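Putative dioxygenase (1H-3-hydroxy-4-oxoquinaldine 2,4-dioxygenase) (Mycobacteroides abscessus subsp. abscessus, PDB 6RA3) cleaves the quinolone ring of the Pseudomonas quinolone signal PQS with dioxygen, forming N-octanoylanthranilate and carbon monoxide, as a dioxygenase of the alpha/beta-hydrolase fold. Local coordinates at residues G67-D72 with W180-R185. Numbering follows the deposited sequence.
Sequences GDFGID and WARAGR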
# COMPACT_ATOMS: atom_id res chain seq x y z
N GLY A 67 11.46 -19.72 4.64
CA GLY A 67 11.69 -21.13 4.87
C GLY A 67 10.64 -21.98 4.19
O GLY A 67 9.48 -21.58 4.00
N ASP A 68 11.05 -23.20 3.84
CA ASP A 68 10.21 -24.11 3.09
C ASP A 68 8.94 -24.44 3.87
O ASP A 68 8.95 -24.55 5.10
CB ASP A 68 10.98 -25.39 2.77
CG ASP A 68 10.44 -26.12 1.56
OD1 ASP A 68 9.82 -25.47 0.69
OD2 ASP A 68 10.65 -27.34 1.48
N PHE A 69 7.85 -24.62 3.15
CA PHE A 69 6.56 -24.79 3.78
C PHE A 69 5.63 -25.46 2.78
O PHE A 69 5.88 -25.44 1.57
CB PHE A 69 5.98 -23.44 4.25
CG PHE A 69 5.51 -22.53 3.12
CD1 PHE A 69 6.37 -21.61 2.53
CD2 PHE A 69 4.19 -22.60 2.66
CE1 PHE A 69 5.94 -20.79 1.49
CE2 PHE A 69 3.75 -21.80 1.62
CZ PHE A 69 4.62 -20.88 1.03
N GLY A 70 4.54 -25.99 3.28
CA GLY A 70 3.46 -26.49 2.44
C GLY A 70 2.12 -26.37 3.12
O GLY A 70 1.86 -25.39 3.84
N ILE A 71 1.27 -27.38 2.93
CA ILE A 71 -0.15 -27.22 3.27
C ILE A 71 -0.35 -27.13 4.79
O ILE A 71 -1.17 -26.33 5.26
CB ILE A 71 -0.97 -28.36 2.62
CG1 ILE A 71 -0.92 -28.18 1.10
CG2 ILE A 71 -2.41 -28.32 3.04
CD1 ILE A 71 -1.22 -29.43 0.31
N ASP A 72 0.40 -27.91 5.58
CA ASP A 72 0.29 -27.80 7.03
C ASP A 72 0.51 -26.36 7.52
O ASP A 72 -0.20 -25.89 8.43
CB ASP A 72 1.29 -28.73 7.71
CG ASP A 72 0.89 -30.20 7.59
OD1 ASP A 72 -0.32 -30.47 7.41
OD2 ASP A 72 1.79 -31.08 7.68
N TRP A 180 7.64 -21.05 -7.39
CA TRP A 180 7.10 -21.97 -8.38
C TRP A 180 7.61 -23.40 -8.17
O TRP A 180 6.84 -24.36 -8.31
CB TRP A 180 7.43 -21.46 -9.77
CG TRP A 180 6.48 -20.41 -10.15
CD1 TRP A 180 6.64 -19.06 -10.02
CD2 TRP A 180 5.18 -20.62 -10.68
NE1 TRP A 180 5.52 -18.41 -10.46
CE2 TRP A 180 4.60 -19.35 -10.87
CE3 TRP A 180 4.43 -21.76 -11.02
CZ2 TRP A 180 3.31 -19.18 -11.39
CZ3 TRP A 180 3.16 -21.59 -11.54
CH2 TRP A 180 2.61 -20.31 -11.71
N ALA A 181 8.90 -23.56 -7.85
CA ALA A 181 9.39 -24.89 -7.48
C ALA A 181 8.65 -25.41 -6.26
O ALA A 181 8.23 -26.58 -6.23
CB ALA A 181 10.91 -24.86 -7.24
N ARG A 182 8.42 -24.57 -5.26
CA ARG A 182 7.76 -25.05 -4.04
C ARG A 182 6.32 -25.48 -4.32
O ARG A 182 5.84 -26.47 -3.77
CB ARG A 182 7.77 -23.97 -2.95
CG ARG A 182 6.92 -24.30 -1.71
CD ARG A 182 7.13 -23.25 -0.62
NE ARG A 182 8.55 -23.09 -0.35
CZ ARG A 182 9.30 -22.06 -0.73
NH1 ARG A 182 8.79 -21.02 -1.38
NH2 ARG A 182 10.61 -22.09 -0.44
N ALA A 183 5.62 -24.72 -5.17
CA ALA A 183 4.27 -25.10 -5.59
C ALA A 183 4.29 -26.49 -6.21
O ALA A 183 3.47 -27.35 -5.87
CB ALA A 183 3.72 -24.07 -6.57
N GLY A 184 5.23 -26.72 -7.13
CA GLY A 184 5.40 -28.01 -7.76
C GLY A 184 5.48 -29.12 -6.75
O GLY A 184 4.71 -30.07 -6.81
N ARG A 185 6.43 -28.99 -5.81
CA ARG A 185 6.60 -29.97 -4.74
C ARG A 185 5.31 -30.21 -3.98
O ARG A 185 4.94 -31.37 -3.72
CB ARG A 185 7.64 -29.46 -3.75
CG ARG A 185 8.92 -30.18 -3.71
CD ARG A 185 10.06 -29.23 -3.77
NE ARG A 185 10.03 -28.18 -2.74
CZ ARG A 185 10.60 -26.99 -2.91
NH1 ARG A 185 11.20 -26.71 -4.05
NH2 ARG A 185 10.54 -26.06 -1.97
O HOH W 1 9.21 -28.77 -0.08
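Asp68 meets Arg182 and Arg185 in a salt-bridge network that, in this alpha/beta-hydrolase fold, joins the loop leading into helix 71-84 to helix 177-194, one of the helices inserted between strands 116-120 and 209-214. Both arginines converge on the same carboxylate oxygen. Arg182 NE gives OD1 of Asp68 a nearly straight bond (2.9 Å, 165°), arriving close to the line of the C-O bond. Arg185 NH2 reaches Asp68 OD1 at 2.8 Å from above the carboxylate plane, and its bond is more bent, at 140°. A water accepts from Arg185 NE and donates to Asp68 OD2, so the second carboxylate oxygen is tied to the helix as well. Arg182 also carries an apolar contact: its chain runs out extended through chi1 and chi2 to lay CD over one face of the Phe69 ring, 3.7 Å from the centroid, a CH-pi contact; the bend at chi3 (-53°) then turns NE toward Asp68 OD1. The Phe69 side chain is about 11 Å from that of the substrate-binding His97, so the network lies outside that site. Around this junction, the Phe69 ring meets Trp31, in the loop after strand 24-28, while Ile71, opening helix 71-84, rests on Val186 and Ala190 of helix 177-194.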